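Local coordinates for phosphoribosyl-AMP cyclohydrolase (Medicago truncatula, PDB 7BGM), which probably catalyses the second and third steps of histidine biosynthesis, hydrolysing phosphoribosyl-ATP to phosphoribosyl-AMP and then opening the adenine ring of that product, at residues 39-44 with 50-55; 160-165 with 194-199. One frame throughout, in Å; residues are numbered along the deposited sequence.

Contact 1. Residues 39-44 with 50-55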
loop_
_atom_site.group_PDB
_atom_site.type_symbol
_atom_site.label_atom_id
_atom_site.label_comp_id
_atom_site.label_asym_id
_atom_site.label_seq_id
_atom_site.Cartn_x
_atom_site.Cartn_y
_atom_site.Cartn_z
ATOM N N ARG A 39 16.637 7.100 19.422
ATOM C CA ARG A 39 17.237 8.231 18.720
ATOM C C ARG A 39 18.288 7.745 17.732
ATOM O O ARG A 39 18.274 8.105 16.543
ATOM C CB ARG A 39 17.870 9.199 19.717
ATOM C CG ARG A 39 16.916 10.146 20.392
ATOM C CD ARG A 39 17.710 11.024 21.363
ATOM N NE ARG A 39 18.432 12.072 20.645
ATOM C CZ ARG A 39 17.959 13.303 20.481
ATOM N NH1 ARG A 39 16.783 13.619 21.001
ATOM N NH2 ARG A 39 18.654 14.214 19.805
ATOM N N GLU A 40 19.206 6.912 18.219
ATOM C CA GLU A 40 20.286 6.433 17.369
ATOM C C GLU A 40 19.765 5.651 16.167
ATOM O O GLU A 40 20.297 5.805 15.064
ATOM C CB GLU A 40 21.264 5.591 18.167
ATOM C CG GLU A 40 22.406 5.104 17.288
ATOM C CD GLU A 40 23.577 4.471 18.049
ATOM O OE1 GLU A 40 23.469 4.185 19.270
ATOM O OE2 GLU A 40 24.627 4.272 17.399
ATOM N N ALA A 41 18.730 4.824 16.341
ATOM C CA ALA A 41 18.214 4.057 15.201
ATOM C C ALA A 41 17.659 4.974 14.117
ATOM O O ALA A 41 17.846 4.706 12.916
ATOM C CB ALA A 41 17.139 3.050 15.631
ATOM N N VAL A 42 16.946 6.044 14.506
ATOM C CA VAL A 42 16.397 6.937 13.495
ATOM C C VAL A 42 17.522 7.707 12.820
ATOM O O VAL A 42 17.549 7.852 11.584
ATOM C CB VAL A 42 15.359 7.885 14.127
ATOM C CG1 VAL A 42 14.856 8.899 13.076
ATOM C CG2 VAL A 42 14.197 7.069 14.717
ATOM N N ALA A 43 18.472 8.206 13.604
ATOM C CA ALA A 43 19.601 8.937 13.014
ATOM C C ALA A 43 20.394 8.051 12.049
ATOM O O ALA A 43 20.822 8.503 10.978
ATOM C CB ALA A 43 20.512 9.472 14.113
ATOM N N THR A 44 20.564 6.774 12.394
ATOM C CA THR A 44 21.319 5.865 11.532
ATOM C C THR A 44 20.528 5.525 10.268
ATOM O O THR A 44 21.116 5.394 9.184
ATOM C CB THR A 44 21.687 4.597 12.309
ATOM O OG1 THR A 44 22.627 4.926 13.337
ATOM C CG2 THR A 44 22.310 3.538 11.396
ATOM N N LYS A 50 19.366 3.007 5.284
ATOM C CA LYS A 50 18.977 1.614 5.474
ATOM C C LYS A 50 18.145 1.522 6.744
ATOM O O LYS A 50 18.547 2.072 7.778
ATOM C CB LYS A 50 20.233 0.738 5.540
ATOM C CG LYS A 50 20.916 0.720 4.207
ATOM C CD LYS A 50 22.105 -0.200 4.172
ATOM C CE LYS A 50 22.667 -0.212 2.773
ATOM N NZ LYS A 50 23.601 -1.373 2.605
ATOM N N ALA A 51 16.983 0.860 6.662
ATOM C CA ALA A 51 16.074 0.782 7.811
ATOM C C ALA A 51 16.775 0.163 9.016
ATOM O O ALA A 51 17.228 -0.987 8.958
ATOM C CB ALA A 51 14.810 -0.033 7.467
ATOM N N THR A 52 16.815 0.908 10.127
ATOM C CA THR A 52 17.536 0.522 11.333
ATOM C C THR A 52 16.605 0.645 12.529
ATOM O O THR A 52 15.817 1.600 12.625
ATOM C CB THR A 52 18.791 1.403 11.494
ATOM O OG1 THR A 52 19.626 1.226 10.346
ATOM C CG2 THR A 52 19.582 1.016 12.734
ATOM N N PHE A 53 16.717 -0.321 13.447
ATOM C CA PHE A 53 15.773 -0.506 14.544
ATOM C C PHE A 53 16.549 -0.696 15.831
ATOM O O PHE A 53 17.770 -0.898 15.827
ATOM C CB PHE A 53 14.859 -1.729 14.313
ATOM C CG PHE A 53 14.043 -1.636 13.057
ATOM C CD1 PHE A 53 12.782 -1.030 13.064
ATOM C CD2 PHE A 53 14.539 -2.148 11.864
ATOM C CE1 PHE A 53 12.033 -0.912 11.876
ATOM C CE2 PHE A 53 13.811 -2.048 10.688
ATOM C CZ PHE A 53 12.531 -1.452 10.687
ATOM N N TYR A 54 15.825 -0.651 16.939
ATOM C CA TYR A 54 16.354 -1.062 18.240
ATOM C C TYR A 54 15.630 -2.319 18.698
ATOM O O TYR A 54 14.400 -2.322 18.792
ATOM C CB TYR A 54 16.163 0.044 19.263
ATOM C CG TYR A 54 16.717 -0.253 20.633
ATOM C CD1 TYR A 54 18.070 -0.074 20.908
ATOM C CD2 TYR A 54 15.888 -0.690 21.656
ATOM C CE1 TYR A 54 18.580 -0.331 22.166
ATOM C CE2 TYR A 54 16.400 -0.951 22.934
ATOM C CZ TYR A 54 17.742 -0.772 23.168
ATOM O OH TYR A 54 18.254 -1.020 24.423
ATOM N N SER A 55 16.380 -3.370 19.012
ATOM C CA SER A 55 15.779 -4.610 19.507
ATOM C C SER A 55 15.566 -4.511 21.016
ATOM O O SER A 55 16.526 -4.338 21.772
ATOM C CB SER A 55 16.646 -5.823 19.168
ATOM O OG SER A 55 16.293 -6.958 19.964
#

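Contact 2. Residues 160-165 with 194-199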
loop_
_atom_site.group_PDB
_atom_site.type_symbol
_atom_site.label_atom_id
_atom_site.label_comp_id
_atom_site.label_asym_id
_atom_site.label_seq_id
_atom_site.Cartn_x
_atom_site.Cartn_y
_atom_site.Cartn_z
ATOM N N LYS A 160 -4.942 -14.336 -28.269
ATOM C CA LYS A 160 -5.582 -13.479 -29.264
ATOM C C LYS A 160 -6.882 -12.889 -28.737
ATOM O O LYS A 160 -7.176 -11.713 -28.977
ATOM C CB LYS A 160 -5.819 -14.256 -30.565
ATOM C CG LYS A 160 -4.530 -14.745 -31.231
ATOM C CD LYS A 160 -3.324 -13.817 -30.971
ATOM C CE LYS A 160 -3.325 -12.556 -31.844
ATOM N NZ LYS A 160 -2.709 -11.382 -31.130
ATOM N N LEU A 161 -7.669 -13.686 -28.013
ATOM C CA LEU A 161 -8.811 -13.131 -27.299
ATOM C C LEU A 161 -8.358 -12.059 -26.319
ATOM O O LEU A 161 -8.974 -10.989 -26.235
ATOM C CB LEU A 161 -9.571 -14.244 -26.578
ATOM C CG LEU A 161 -10.704 -13.857 -25.623
ATOM C CD1 LEU A 161 -11.771 -13.070 -26.357
ATOM C CD2 LEU A 161 -11.303 -15.101 -24.982
ATOM N N LEU A 162 -7.259 -12.314 -25.593
ATOM C CA LEU A 162 -6.813 -11.376 -24.562
ATOM C C LEU A 162 -6.393 -10.039 -25.159
ATOM O O LEU A 162 -6.781 -8.976 -24.657
ATOM C CB LEU A 162 -5.663 -11.974 -23.749
ATOM C CG LEU A 162 -5.040 -11.055 -22.684
ATOM C CD1 LEU A 162 -6.053 -10.620 -21.622
ATOM C CD2 LEU A 162 -3.836 -11.737 -22.041
ATOM N N CYS A 163 -5.572 -10.070 -26.211
ATOM C CA CYS A 163 -5.109 -8.819 -26.812
ATOM C C CYS A 163 -6.260 -8.083 -27.465
ATOM O O CYS A 163 -6.325 -6.849 -27.412
ATOM C CB CYS A 163 -4.007 -9.090 -27.835
ATOM S SG CYS A 163 -2.465 -9.660 -27.077
ATOM N N SER A 164 -7.181 -8.830 -28.074
ATOM C CA SER A 164 -8.416 -8.245 -28.574
ATOM C C SER A 164 -9.137 -7.450 -27.491
ATOM O O SER A 164 -9.563 -6.311 -27.718
ATOM C CB SER A 164 -9.324 -9.349 -29.110
ATOM O OG SER A 164 -10.458 -8.782 -29.726
ATOM N N LYS A 165 -9.280 -8.045 -26.299
ATOM C CA LYS A 165 -9.976 -7.376 -25.203
ATOM C C LYS A 165 -9.218 -6.142 -24.717
ATOM O O LYS A 165 -9.832 -5.124 -24.391
ATOM C CB LYS A 165 -10.195 -8.351 -24.038
ATOM C CG LYS A 165 -11.256 -9.431 -24.301
ATOM C CD LYS A 165 -12.649 -8.837 -24.488
ATOM C CE LYS A 165 -13.054 -7.932 -23.319
ATOM N NZ LYS A 165 -14.196 -7.033 -23.680
ATOM N N LEU A 194 -7.467 -2.421 -16.491
ATOM C CA LEU A 194 -6.506 -2.954 -15.530
ATOM C C LEU A 194 -6.568 -4.471 -15.481
ATOM O O LEU A 194 -5.532 -5.148 -15.520
ATOM C CB LEU A 194 -6.763 -2.371 -14.141
ATOM C CG LEU A 194 -6.018 -1.108 -13.790
ATOM C CD1 LEU A 194 -6.354 -0.801 -12.363
ATOM C CD2 LEU A 194 -4.518 -1.351 -13.960
ATOM N N TYR A 195 -7.775 -5.027 -15.360
ATOM C CA TYR A 195 -7.900 -6.473 -15.228
ATOM C C TYR A 195 -7.277 -7.186 -16.428
ATOM O O TYR A 195 -6.437 -8.078 -16.265
ATOM C CB TYR A 195 -9.369 -6.853 -15.062
ATOM C CG TYR A 195 -9.658 -8.307 -15.288
ATOM C CD1 TYR A 195 -9.333 -9.253 -14.321
ATOM C CD2 TYR A 195 -10.260 -8.747 -16.465
ATOM C CE1 TYR A 195 -9.603 -10.603 -14.527
ATOM C CE2 TYR A 195 -10.527 -10.092 -16.671
ATOM C CZ TYR A 195 -10.197 -11.010 -15.696
ATOM O OH TYR A 195 -10.464 -12.347 -15.897
ATOM N N HIS A 196 -7.655 -6.788 -17.646
ATOM C CA HIS A 196 -7.137 -7.487 -18.821
ATOM C C HIS A 196 -5.635 -7.260 -18.986
ATOM O O HIS A 196 -4.891 -8.193 -19.324
ATOM C CB HIS A 196 -7.918 -7.059 -20.062
ATOM C CG HIS A 196 -9.324 -7.572 -20.077
ATOM N ND1 HIS A 196 -10.386 -6.862 -19.560
ATOM C CD2 HIS A 196 -9.837 -8.743 -20.528
ATOM C CE1 HIS A 196 -11.495 -7.569 -19.703
ATOM N NE2 HIS A 196 -11.188 -8.713 -20.293
ATOM N N ALA A 197 -5.161 -6.041 -18.713
ATOM C CA ALA A 197 -3.727 -5.815 -18.775
ATOM C C ALA A 197 -3.005 -6.709 -17.775
ATOM O O ALA A 197 -1.951 -7.270 -18.088
ATOM C CB ALA A 197 -3.399 -4.347 -18.525
ATOM N N MET A 198 -3.556 -6.854 -16.561
ATOM C CA MET A 198 -2.870 -7.676 -15.572
ATOM C C MET A 198 -2.831 -9.150 -15.964
ATOM O O MET A 198 -1.916 -9.869 -15.539
ATOM C CB MET A 198 -3.510 -7.468 -14.200
ATOM C CG MET A 198 -3.019 -6.160 -13.641
ATOM S SD MET A 198 -3.935 -5.686 -12.196
ATOM C CE MET A 198 -3.295 -6.901 -11.055
ATOM N N VAL A 199 -3.804 -9.628 -16.746
ATOM C CA VAL A 199 -3.702 -10.994 -17.261
ATOM C C VAL A 199 -2.512 -11.119 -18.207
ATOM O O VAL A 199 -1.759 -12.107 -18.157
ATOM C CB VAL A 199 -5.019 -11.432 -17.930
ATOM C CG1 VAL A 199 -4.895 -12.865 -18.482
ATOM C CG2 VAL A 199 -6.167 -11.331 -16.927
#

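Contact 1. Residues 39-44 with 50-55
In the cyclohydrolase domain, helix 39-48 turns back into strand 52-55, one arm of the two-stranded antiparallel hairpin 52-55/60-63, and A41 and T44 of the helix sit against T52 of this helix-turn-strand unit. The helix segment and strand run nearly antiparallel, 162° between their directions, with axes only 6.9 Å apart, an approach that small side chains permit. A41 lies over the strand backbone: its CB meets T52 O at 3.6 Å and the carbonyl carbon C of F53 at 3.8 Å. One turn on, T44 carries its methyl anti to the backbone N, which brings CG2 onto T52, 3.9 Å from T52 CG2 and 3.7 Å from T52 OG1; the two threonine side chains cross at about a right angle. T52 CB in turn stands 3.7 Å from A41 O. No hydrogen bond joins the two segments directly; T45 OG1, on the next residue of the same helix, is bonded both to A41 O and to T52 N and so links helix and strand. With a valine at T52 the methyl contacts could persist, but K50 O and T63 OG1 would probably lose their hydroxyl partner and the bend before the strand be held less firmly. F53 leaves the strand on the side away from the helix, and its side chain lies close to those of M33 and W62, residues that bind AMP in this protein, consistent with a strand that borders the nucleotide site, with the helix on its other side. Near the turn, T52 OG1 donates to K50 O at 2.9 Å, approaching from above the carbonyl plane, 40° out of it, with a C=O...donor angle of 137°.

Contact 2. Residues 160-165 with 194-199
L162 reaches across to helix 183-204 with both methyls. Its CG stands anti to the backbone N (chi1 176°), extending the side chain toward the neighbouring helix, where CD1 comes within 3.5 Å of H196 O and lies at the edge of the H196 imidazole, near the ring plane. The other branch, CD2, packs obliquely against V199, 3.9 Å from V199 CG1; L200 and L203 farther along that helix, and L177 of the second subunit, also touch L162. The two segments belong to the helical bundle of the pyrophosphohydrolase domain, of the all-alpha MazG clan, and pass with axes 9.6 Å apart, their N-to-C directions 144° apart, closer to antiparallel than to parallel. One turn after L162, the K165 chain crosses the imidazole at a slant, its CB 3.5 Å from H196 CD2. Bends at chi2 and chi3 fold the chain back so that CE also approaches the ring, 3.6 Å from H196 NE2. The ammonium NZ is turned to carboxylates of its own helix, forming salt bridges with E168 and with E169, itself a zinc ligand; K165 and E168 also bind AMP in this protein. One face of the H196 ring is covered by Y195, whose CD2 sits 3.6 Å above the plane and over its centre. H196 ND1 is hydrogen-bonded to D192 O one turn earlier, whereas NE2, buried beside the K165 chain, has no polar partner in the model.

How the contacts relate
Contacts 1 and 2 occupy the two catalytic halves of the bifunctional chain, in series along the sequence and on opposite sides of its centre; their centres lie 45 Å apart and their nearest atoms about 27 Å. Each borders a different site. At contact 1 the F53 side chain is about 4 Å from those of M33 and W62, both AMP-binding, and about 10 Å from a bound zinc ion. Contact 2 stands closer to metal, the K165 side chain being about 6 Å from a zinc ion. The second subunit touches residues of 160-165 and 194-199, but no other chain of the assembly reaches 39-44 or 50-55.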